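Local coordinates for maltose-binding protein MalE1 (Thermotoga maritima, PDB 6DTU), which binds maltotetraose between its two lobes and probably serves as the extracellular receptor of a carbohydrate transport system for maltose and related sugars, at residues Ile7-Ser10 with Glu11-Asp15; Leu17-Leu20 with Gly21-Phe24; Val193-Leu196 with Lys197-Val200; Gly203-Asp206 with Pro207-Tyr211. All coordinates share one frame; numbering follows the deposited sequence.

Contact 1: residues Ile7-Ser10 with Glu11-Asp15; sequences IWCS and EKQVD. With GLC (alpha-D-glucopyranose), chain C.
Ser-10 and Lys-12 meet through the serine hydroxyl: the backbone N of Lys-12 donates to Ser-10 OG at 3.2 Å with an N-H...O angle of 154°. A chi1 of 83° sets OG between the serine's own N and its carbonyl carbon, which turns it over the start of the following turn and toward the sugar. There glucose O2 donates to Ser-10 OG at 2.7 Å, so the hydroxyl accepts from protein and ligand together. Lys-12 brings CG to 3.5 Å from glucose O2, while a bend at chi2 carries its ammonium end away from Ser-10. The backbone closes the turn loosely, with a weak bond of 3.4 Å from Gln-13 N to Ser-10 O. Cys-9 SG packs against Val-14 CG2 at 3.8 Å, and the same methyl lies 3.3 Å from Ser-10 O. The segment carries the chain from strand 4-9 into helix 14-28, within a beta-alpha-beta unit whose connection reaches the glycan pocket. Arg-301 also binds this glucose. Since Ser-10 OG accepts the O2 proton while a main-chain N-H holds it in place, the geometry of the turn probably sets where the hydroxyl meets the sugar.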
loop_
_atom_site.group_PDB
_atom_site.type_symbol
_atom_site.label_atom_id
_atom_site.label_comp_id
_atom_site.label_asym_id
_atom_site.label_seq_id
_atom_site.Cartn_x
_atom_site.Cartn_y
_atom_site.Cartn_z
ATOM N N ILE A 7 18.940 4.854 -5.991
ATOM C CA ILE A 7 17.726 4.373 -5.346
ATOM C C ILE A 7 16.548 4.799 -6.199
ATOM O O ILE A 7 16.468 5.969 -6.590
ATOM C CB ILE A 7 17.576 5.040 -3.967
ATOM C CG1 ILE A 7 18.818 4.807 -3.105
ATOM C CG2 ILE A 7 16.307 4.563 -3.266
ATOM C CD1 ILE A 7 18.849 5.682 -1.859
ATOM N N TRP A 8 15.617 3.880 -6.445
ATOM C CA TRP A 8 14.313 4.196 -7.023
ATOM C C TRP A 8 13.281 4.179 -5.905
ATOM O O TRP A 8 13.205 3.215 -5.134
ATOM C CB TRP A 8 13.874 3.171 -8.078
ATOM C CG TRP A 8 14.659 3.165 -9.332
ATOM C CD1 TRP A 8 15.615 4.082 -9.718
ATOM C CD2 TRP A 8 14.561 2.209 -10.388
ATOM N NE1 TRP A 8 16.122 3.739 -10.946
ATOM C CE2 TRP A 8 15.481 2.604 -11.389
ATOM C CE3 TRP A 8 13.762 1.073 -10.603
ATOM C CZ2 TRP A 8 15.651 1.880 -12.572
ATOM C CZ3 TRP A 8 13.932 0.356 -11.779
ATOM C CH2 TRP A 8 14.864 0.771 -12.753
ATOM N N CYS A 9 12.489 5.225 -5.823
ATOM C CA CYS A 9 11.431 5.272 -4.821
ATOM C C CYS A 9 10.311 6.140 -5.354
ATOM O O CYS A 9 10.486 6.900 -6.312
ATOM C CB CYS A 9 11.929 5.793 -3.462
ATOM S SG CYS A 9 12.509 7.496 -3.486
ATOM N N SER A 10 9.167 6.046 -4.696
ATOM C CA SER A 10 8.042 6.881 -5.078
ATOM C C SER A 10 8.296 8.326 -4.656
ATOM O O SER A 10 9.281 8.653 -3.998
ATOM C CB SER A 10 6.758 6.371 -4.423
ATOM O OG SER A 10 6.661 6.866 -3.101
ATOM N N GLU A 11 7.352 9.210 -4.994
ATOM C CA GLU A 11 7.527 10.612 -4.640
ATOM C C GLU A 11 7.590 10.840 -3.134
ATOM O O GLU A 11 8.203 11.814 -2.693
ATOM C CB GLU A 11 6.418 11.483 -5.247
ATOM C CG GLU A 11 5.054 11.293 -4.635
ATOM C CD GLU A 11 4.215 10.360 -5.446
ATOM O OE1 GLU A 11 4.821 9.551 -6.178
ATOM O OE2 GLU A 11 2.965 10.442 -5.376
ATOM N N LYS A 12 6.991 9.945 -2.343
ATOM C CA LYS A 12 6.852 10.204 -0.915
ATOM C C LYS A 12 8.190 10.186 -0.188
ATOM O O LYS A 12 8.357 10.908 0.795
ATOM C CB LYS A 12 5.890 9.194 -0.278
ATOM C CG LYS A 12 4.475 9.190 -0.887
ATOM C CD LYS A 12 3.771 10.555 -0.773
ATOM C CE LYS A 12 2.372 10.509 -1.366
ATOM N NZ LYS A 12 1.643 11.800 -1.145
ATOM N N GLN A 13 9.140 9.373 -0.641
ATOM C CA GLN A 13 10.398 9.175 0.060
ATOM C C GLN A 13 11.548 9.975 -0.526
ATOM O O GLN A 13 12.643 9.949 0.047
ATOM C CB GLN A 13 10.784 7.682 0.110
ATOM C CG GLN A 13 9.729 6.734 0.664
ATOM C CD GLN A 13 8.844 6.138 -0.404
ATOM O OE1 GLN A 13 8.866 6.562 -1.557
ATOM N NE2 GLN A 13 8.045 5.171 -0.026
ATOM N N VAL A 14 11.321 10.725 -1.616
ATOM C CA VAL A 14 12.446 11.344 -2.326
ATOM C C VAL A 14 13.188 12.336 -1.433
ATOM O O VAL A 14 14.419 12.309 -1.349
ATOM C CB VAL A 14 11.974 12.017 -3.627
ATOM C CG1 VAL A 14 13.082 12.934 -4.134
ATOM C CG2 VAL A 14 11.546 10.985 -4.677
ATOM N N ASP A 15 12.459 13.226 -0.757
ATOM C CA ASP A 15 13.119 14.306 -0.026
ATOM C C ASP A 15 13.980 13.770 1.104
ATOM O O ASP A 15 15.135 14.192 1.283
ATOM C CB ASP A 15 12.092 15.287 0.545
ATOM C CG ASP A 15 11.463 16.191 -0.501
ATOM O OD1 ASP A 15 11.872 16.171 -1.682
ATOM O OD2 ASP A 15 10.567 16.970 -0.105
HETATM C C1 GLC C . 2.834 6.533 -3.149
HETATM C C2 GLC C . 3.154 5.657 -2.004
HETATM C C3 GLC C . 2.765 4.258 -2.252
HETATM C C4 GLC C . 1.316 4.150 -2.579
HETATM C C5 GLC C . 0.994 4.977 -3.853
HETATM C C6 GLC C . -0.374 5.095 -4.122
HETATM O O1 GLC C . 3.607 6.177 -4.251
HETATM O O2 GLC C . 4.597 5.761 -1.778
HETATM O O3 GLC C . 3.083 3.509 -1.022
HETATM O O4 GLC C . 0.970 2.761 -2.824
HETATM O O5 GLC C . 1.437 6.410 -3.518
HETATM O O6 GLC C . -0.537 5.748 -5.386
#

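Contact 2: residues Leu17-Leu20 with Gly21-Phe24; sequences LQKL and GEEF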
loop_
_atom_site.group_PDB
_atom_site.type_symbol
_atom_site.label_atom_id
_atom_site.label_comp_id
_atom_site.label_asym_id
_atom_site.label_seq_id
_atom_site.Cartn_x
_atom_site.Cartn_y
_atom_site.Cartn_z
ATOM N N LEU A 17 15.156 10.720 1.620
ATOM C CA LEU A 17 16.273 9.902 1.140
ATOM C C LEU A 17 17.349 10.734 0.450
ATOM O O LEU A 17 18.538 10.389 0.520
ATOM C CB LEU A 17 15.764 8.798 0.215
ATOM C CG LEU A 17 14.926 7.693 0.873
ATOM C CD1 LEU A 17 14.434 6.684 -0.163
ATOM C CD2 LEU A 17 15.713 6.992 1.932
ATOM N N GLN A 18 16.963 11.821 -0.214
ATOM C CA GLN A 18 17.950 12.726 -0.793
ATOM C C GLN A 18 18.835 13.304 0.295
ATOM O O GLN A 18 20.058 13.356 0.156
ATOM C CB GLN A 18 17.236 13.878 -1.510
ATOM C CG GLN A 18 16.852 13.644 -2.976
ATOM C CD GLN A 18 16.103 14.841 -3.608
ATOM O OE1 GLN A 18 15.470 15.640 -2.905
ATOM N NE2 GLN A 18 16.184 14.963 -4.938
ATOM N N LYS A 19 18.221 13.741 1.388
ATOM C CA LYS A 19 18.977 14.352 2.467
ATOM C C LYS A 19 19.899 13.337 3.129
ATOM O O LYS A 19 21.077 13.628 3.379
ATOM C CB LYS A 19 17.995 14.952 3.468
ATOM C CG LYS A 19 18.655 15.661 4.625
ATOM C CD LYS A 19 19.351 16.933 4.179
ATOM C CE LYS A 19 19.990 17.684 5.362
ATOM N NZ LYS A 19 21.228 17.026 5.910
ATOM N N LEU A 20 19.384 12.132 3.410
ATOM C CA LEU A 20 20.231 11.087 3.984
ATOM C C LEU A 20 21.361 10.720 3.036
ATOM O O LEU A 20 22.497 10.482 3.466
ATOM C CB LEU A 20 19.401 9.839 4.288
ATOM C CG LEU A 20 18.303 10.072 5.316
ATOM C CD1 LEU A 20 17.360 8.873 5.461
ATOM C CD2 LEU A 20 18.956 10.427 6.644
ATOM N N GLY A 21 21.082 10.691 1.739
ATOM C CA GLY A 21 22.129 10.362 0.782
ATOM C C GLY A 21 23.237 11.391 0.751
ATOM O O GLY A 21 24.414 11.039 0.632
ATOM N N GLU A 22 22.874 12.675 0.869
ATOM C CA GLU A 22 23.869 13.729 0.974
ATOM C C GLU A 22 24.720 13.544 2.222
ATOM O O GLU A 22 25.936 13.772 2.196
ATOM C CB GLU A 22 23.172 15.089 1.029
ATOM C CG GLU A 22 22.654 15.585 -0.300
ATOM C CD GLU A 22 21.753 16.808 -0.182
ATOM O OE1 GLU A 22 21.183 17.201 -1.224
ATOM O OE2 GLU A 22 21.631 17.397 0.917
ATOM N N GLU A 23 24.095 13.140 3.331
ATOM C CA GLU A 23 24.855 12.932 4.565
ATOM C C GLU A 23 25.816 11.760 4.426
ATOM O O GLU A 23 26.981 11.848 4.835
ATOM C CB GLU A 23 23.886 12.741 5.741
ATOM C CG GLU A 23 22.993 13.978 5.966
ATOM C CD GLU A 23 21.883 13.786 6.976
ATOM O OE1 GLU A 23 21.782 12.678 7.545
ATOM O OE2 GLU A 23 21.085 14.743 7.163
ATOM N N PHE A 24 25.369 10.673 3.801
ATOM C CA PHE A 24 26.241 9.527 3.591
ATOM C C PHE A 24 27.410 9.903 2.695
ATOM O O PHE A 24 28.542 9.477 2.931
ATOM C CB PHE A 24 25.405 8.400 2.965
ATOM C CG PHE A 24 26.040 7.031 3.034
ATOM C CD1 PHE A 24 25.986 6.280 4.224
ATOM C CD2 PHE A 24 26.666 6.477 1.917
ATOM C CE1 PHE A 24 26.570 5.009 4.302
ATOM C CE2 PHE A 24 27.244 5.191 1.988
ATOM C CZ PHE A 24 27.183 4.462 3.182
#
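Glu-23 OE2 is gripped by two cationic side chains: Lys-19 NZ donates to it at 2.6 Å in a salt bridge, and Arg-294 of helix 289-298 forms a second one. The lysine comes one helical turn earlier and reaches the anti lone pair of OE2, the one pointing away from OE1. Its route follows from two bends: CG starts trans to the backbone N (chi1 -178°), then chi2 of 69° and chi4 of 73° fold the chain back over the next turn. CE consequently lies 3.6 Å from the oxygen it serves. Glu-23 is extended beyond CG, and that CG rests 3.2 Å from Lys-19 O, against the carbonyl its own main-chain N bonds to. The other carboxylate oxygen, OE1, lies 3.7 Å from Leu-20 CD2. Glu-22 OE2 stays 5.0 Å from Lys-19 NZ, so any attraction there would be through space. With two positive groups on one oxygen, Glu-23 is probably held firmly as a carboxylate.

Beneath these side chains the i to i+4 bonds of an alpha-helix run without a break, from Gly-21 N to Leu-17 O at 2.8 Å through to Phe-24 N to Leu-20 O at 2.9 Å. Helix 14-28 is the crossover of the unit joining strands 4-9 and 31-36. Leu-17 and Phe-24 face strand 31-36, Leu-20 packs against helices 275-286 and 289-298, and Phe-24 meets Phe-281 of the former edge-to-face.

Contact 3: residues Val193-Leu196 with Lys197-Val200; sequences VKLL and KRLV
Leu-199 lays its CB and CG over the carbonyl oxygens of the preceding turn, CB 3.4 Å from Leu-196 O and CG 3.4 Å from Leu-195 O. With CG opposite the carbonyl carbon (chi1 -60°), the chain leans back toward the preceding turn. Val-200 does much the same with one branch, its CG2 touching Leu-196 O at 3.5 Å, whereas the methyl-to-methyl approach of Leu-196 CD1 to Val-200 CG2 is a loose 4.4 Å. Regular helical bonding supports these contacts. Lys-197 N binds Val-193 O at 2.9 Å, and Val-200 N reaches Leu-196 O at 3.1 Å. Arg-198 extends from CG to NE and passes Leu-195 CD1 only loosely, NH1 being 4.4 Å away. In salt bridges, its NE pairs with Glu-202, one turn on, and NH2 with Asp-128 of helix 127-140. Helix 187-201 packs against helices 155-164, 341-352 and 127-140. Val-193 and Leu-196 lean on both helix 155-164 and helix 341-352, and Val-200 joins them on the latter. Leu-199 packs on helices 155-164 and 127-140, while Leu-205, in the loop after this helix, lies against Leu-196, Leu-199 and Val-200.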
loop_
_atom_site.group_PDB
_atom_site.type_symbol
_atom_site.label_atom_id
_atom_site.label_comp_id
_atom_site.label_asym_id
_atom_site.label_seq_id
_atom_site.Cartn_x
_atom_site.Cartn_y
_atom_site.Cartn_z
ATOM N N VAL A 193 -18.164 -6.658 -3.693
ATOM C CA VAL A 193 -18.173 -5.884 -4.932
ATOM C C VAL A 193 -19.576 -5.361 -5.230
ATOM O O VAL A 193 -19.736 -4.326 -5.888
ATOM C CB VAL A 193 -17.574 -6.726 -6.076
ATOM C CG1 VAL A 193 -17.600 -5.977 -7.399
ATOM C CG2 VAL A 193 -16.118 -7.107 -5.748
ATOM N N LYS A 194 -20.608 -6.044 -4.733
ATOM C CA LYS A 194 -21.954 -5.490 -4.848
ATOM C C LYS A 194 -22.116 -4.233 -4.011
ATOM O O LYS A 194 -22.905 -3.356 -4.378
ATOM C CB LYS A 194 -23.011 -6.538 -4.505
ATOM C CG LYS A 194 -23.209 -7.555 -5.616
ATOM C CD LYS A 194 -24.394 -8.447 -5.301
ATOM C CE LYS A 194 -24.656 -9.437 -6.430
ATOM N NZ LYS A 194 -24.691 -8.791 -7.773
ATOM N N LEU A 195 -21.387 -4.125 -2.888
ATOM C CA LEU A 195 -21.353 -2.861 -2.158
ATOM C C LEU A 195 -20.688 -1.764 -2.993
ATOM O O LEU A 195 -21.208 -0.646 -3.073
ATOM C CB LEU A 195 -20.663 -3.051 -0.806
ATOM C CG LEU A 195 -20.473 -1.797 0.059
ATOM C CD1 LEU A 195 -21.824 -1.225 0.450
ATOM C CD2 LEU A 195 -19.613 -2.077 1.292
ATOM N N LEU A 196 -19.566 -2.072 -3.661
ATOM C CA LEU A 196 -18.967 -1.097 -4.567
ATOM C C LEU A 196 -19.967 -0.665 -5.627
ATOM O O LEU A 196 -20.115 0.533 -5.903
ATOM C CB LEU A 196 -17.718 -1.688 -5.232
ATOM C CG LEU A 196 -17.142 -0.906 -6.421
ATOM C CD1 LEU A 196 -16.700 0.471 -5.945
ATOM C CD2 LEU A 196 -16.005 -1.680 -7.049
ATOM N N LYS A 197 -20.695 -1.624 -6.201
ATOM C CA LYS A 197 -21.653 -1.261 -7.241
ATOM C C LYS A 197 -22.780 -0.398 -6.683
ATOM O O LYS A 197 -23.230 0.544 -7.346
ATOM C CB LYS A 197 -22.197 -2.504 -7.949
ATOM C CG LYS A 197 -23.067 -2.138 -9.139
ATOM C CD LYS A 197 -23.391 -3.309 -10.040
ATOM C CE LYS A 197 -24.000 -2.786 -11.330
ATOM N NZ LYS A 197 -22.930 -2.410 -12.306
ATOM N N ARG A 198 -23.207 -0.670 -5.446
ATOM C CA ARG A 198 -24.201 0.179 -4.799
ATOM C C ARG A 198 -23.708 1.618 -4.690
ATOM O O ARG A 198 -24.443 2.561 -4.991
ATOM C CB ARG A 198 -24.543 -0.384 -3.418
ATOM C CG ARG A 198 -25.610 0.425 -2.682
ATOM C CD ARG A 198 -25.758 -0.007 -1.228
ATOM N NE ARG A 198 -26.509 0.972 -0.445
ATOM C CZ ARG A 198 -26.555 0.976 0.885
ATOM N NH1 ARG A 198 -25.881 0.065 1.572
ATOM N NH2 ARG A 198 -27.256 1.901 1.534
ATOM N N LEU A 199 -22.447 1.807 -4.295
ATOM C CA LEU A 199 -21.891 3.153 -4.196
ATOM C C LEU A 199 -21.922 3.880 -5.540
ATOM O O LEU A 199 -22.221 5.082 -5.602
ATOM C CB LEU A 199 -20.455 3.082 -3.676
ATOM C CG LEU A 199 -20.187 2.470 -2.304
ATOM C CD1 LEU A 199 -18.713 2.635 -1.973
ATOM C CD2 LEU A 199 -21.070 3.108 -1.232
ATOM N N VAL A 200 -21.617 3.167 -6.626
ATOM C CA VAL A 200 -21.675 3.765 -7.954
ATOM C C VAL A 200 -23.121 4.029 -8.349
ATOM O O VAL A 200 -23.458 5.116 -8.840
ATOM C CB VAL A 200 -20.971 2.845 -8.970
ATOM C CG1 VAL A 200 -21.102 3.407 -10.379
ATOM C CG2 VAL A 200 -19.501 2.676 -8.590
#

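Contact 4: residues Gly203-Asp206 with Pro207-Tyr211; sequences GILD and PSDNY. With GLC (alpha-D-glucopyranose), chain C.
Asp-206 and Asp-209 bracket a type I beta turn and bind each other twice in opposite senses. Asp-209 N donates to Asp-206 O at 2.9 Å and 168°, the turn's closing bond. In return Asp-206 N donates to Asp-209 OD2, also at 2.9 Å, well out of the carboxylate plane. The Asp-209 torsion responsible is chi1 -75°, which leaves CG beside its own N and swings the carboxylate back over the start of the turn.

The side chain of Asp-206 points the other way along the chain. Its CG is trans to N (chi1 -174°), and OD2 accepts two donors from Ser-208: N at 3.0 Å and OG at 2.6 Å, from opposite faces of the carboxylate. Pro-207 lies across this group at roughly a right angle, its CD 3.2 Å from Asp-206 CG. Leu-205 CD2 stands 3.4 Å from Asp-209 OD2, the two side chains crossing at about a right angle. That oxygen also forms a salt bridge with Arg-146, which tethers the turn to strand 146-149.

Farther along, Asn-210 N-caps helix 211-219 by accepting from Ile-213 N. Tyr-211 then presents a ring face to the glucose, whose O6 lies over the centre of the ring, 3.5 Å above its plane, while the tyrosine hydroxyl bonds to Asn-228. The turn is thus followed, after the N-cap Asn-210, by the pocket residue Tyr-211. Arg-146 and Asp-206 N would be expected to favour the anionic form of Asp-209, and Ser-208 N and OG that of Asp-206.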
loop_
_atom_site.group_PDB
_atom_site.type_symbol
_atom_site.label_atom_id
_atom_site.label_comp_id
_atom_site.label_asym_id
_atom_site.label_seq_id
_atom_site.Cartn_x
_atom_site.Cartn_y
_atom_site.Cartn_z
ATOM N N GLY A 203 -24.679 6.953 -6.840
ATOM C CA GLY A 203 -24.048 8.214 -7.196
ATOM C C GLY A 203 -22.996 8.718 -6.232
ATOM O O GLY A 203 -22.539 9.860 -6.376
ATOM N N ILE A 204 -22.606 7.903 -5.252
ATOM C CA ILE A 204 -21.576 8.269 -4.277
ATOM C C ILE A 204 -20.195 8.218 -4.914
ATOM O O ILE A 204 -19.291 8.984 -4.553
ATOM C CB ILE A 204 -21.659 7.295 -3.083
ATOM C CG1 ILE A 204 -23.084 7.229 -2.543
ATOM C CG2 ILE A 204 -20.662 7.662 -1.980
ATOM C CD1 ILE A 204 -23.560 8.543 -2.028
ATOM N N LEU A 205 -19.992 7.252 -5.811
ATOM C CA LEU A 205 -18.768 7.121 -6.579
ATOM C C LEU A 205 -19.086 7.277 -8.053
ATOM O O LEU A 205 -20.163 6.885 -8.527
ATOM C CB LEU A 205 -18.113 5.757 -6.371
ATOM C CG LEU A 205 -17.497 5.524 -5.001
ATOM C CD1 LEU A 205 -16.926 4.130 -4.950
ATOM C CD2 LEU A 205 -16.444 6.589 -4.662
ATOM N N ASP A 206 -18.145 7.821 -8.762
ATOM C CA ASP A 206 -18.273 7.984 -10.189
ATOM C C ASP A 206 -17.399 6.961 -10.893
ATOM O O ASP A 206 -16.301 6.653 -10.416
ATOM C CB ASP A 206 -17.844 9.394 -10.603
ATOM C CG ASP A 206 -18.104 9.669 -12.079
ATOM O OD1 ASP A 206 -19.247 10.053 -12.423
ATOM O OD2 ASP A 206 -17.184 9.474 -12.905
ATOM N N PRO A 207 -17.858 6.423 -12.025
ATOM C CA PRO A 207 -17.098 5.386 -12.734
ATOM C C PRO A 207 -15.665 5.775 -13.064
ATOM O O PRO A 207 -14.813 4.902 -13.215
ATOM C CB PRO A 207 -17.922 5.173 -14.012
ATOM C CG PRO A 207 -19.313 5.574 -13.643
ATOM C CD PRO A 207 -19.189 6.657 -12.616
ATOM N N SER A 208 -15.374 7.067 -13.157
ATOM C CA SER A 208 -14.026 7.513 -13.486
ATOM C C SER A 208 -13.132 7.708 -12.265
ATOM O O SER A 208 -11.946 8.008 -12.440
ATOM C CB SER A 208 -14.079 8.836 -14.250
ATOM O OG SER A 208 -14.646 9.841 -13.436
ATOM N N ASP A 209 -13.653 7.525 -11.052
ATOM C CA ASP A 209 -12.869 7.791 -9.846
ATOM C C ASP A 209 -11.610 6.926 -9.819
ATOM O O ASP A 209 -11.673 5.717 -10.064
ATOM C CB ASP A 209 -13.695 7.514 -8.586
ATOM C CG ASP A 209 -14.726 8.587 -8.300
ATOM O OD1 ASP A 209 -14.605 9.710 -8.839
ATOM O OD2 ASP A 209 -15.636 8.307 -7.490
ATOM N N ASN A 210 -10.466 7.561 -9.573
ATOM C CA ASN A 210 -9.188 6.857 -9.490
ATOM C C ASN A 210 -8.358 7.453 -8.352
ATOM O O ASN A 210 -8.812 8.325 -7.597
ATOM C CB ASN A 210 -8.421 6.845 -10.824
ATOM C CG ASN A 210 -8.032 8.230 -11.299
ATOM O OD1 ASN A 210 -8.043 9.190 -10.534
ATOM N ND2 ASN A 210 -7.596 8.323 -12.554
ATOM N N TYR A 211 -7.114 6.989 -8.235
ATOM C CA TYR A 211 -6.282 7.463 -7.137
ATOM C C TYR A 211 -6.041 8.967 -7.230
ATOM O O TYR A 211 -6.162 9.692 -6.236
ATOM C CB TYR A 211 -4.957 6.680 -7.077
ATOM C CG TYR A 211 -4.188 7.100 -5.842
ATOM C CD1 TYR A 211 -4.440 6.506 -4.609
ATOM C CD2 TYR A 211 -3.297 8.154 -5.883
ATOM C CE1 TYR A 211 -3.790 6.930 -3.446
ATOM C CE2 TYR A 211 -2.676 8.609 -4.722
ATOM C CZ TYR A 211 -2.941 7.988 -3.517
ATOM O OH TYR A 211 -2.318 8.437 -2.388
HETATM C C1 GLC C . 2.834 6.533 -3.149
HETATM C C2 GLC C . 3.154 5.657 -2.004
HETATM C C3 GLC C . 2.765 4.258 -2.252
HETATM C C4 GLC C . 1.316 4.150 -2.579
HETATM C C5 GLC C . 0.994 4.977 -3.853
HETATM C C6 GLC C . -0.374 5.095 -4.122
HETATM O O1 GLC C . 3.607 6.177 -4.251
HETATM O O2 GLC C . 4.597 5.761 -1.778
HETATM O O3 GLC C . 3.083 3.509 -1.022
HETATM O O4 GLC C . 0.970 2.761 -2.824
HETATM O O5 GLC C . 1.437 6.410 -3.518
HETATM O O6 GLC C . -0.537 5.748 -5.386
#

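In chain order the four contacts form two pairs, on different sides of the sugar. Contacts 1 and 2 share helix 14-28, with centres about 12 Å apart, and join through Leu-17 CD1, which packs on Cys-9 SG at 3.9 Å. Contacts 3 and 4, centres about 11 Å apart, are successive parts of helix 187-201 and its exit loop, linked by a probable backbone hydrogen bond from Leu-205 N to Leu-199 O (3.1 Å). Contacts 2 and 3 are the most distant, with centres about 45 Å apart. One member of each pair, contacts 1 and 4, touches the same glucose from separate lobes, their nearest atoms about 5 Å apart, consistent with sugar binding in the interdomain cleft of periplasmic binding proteins.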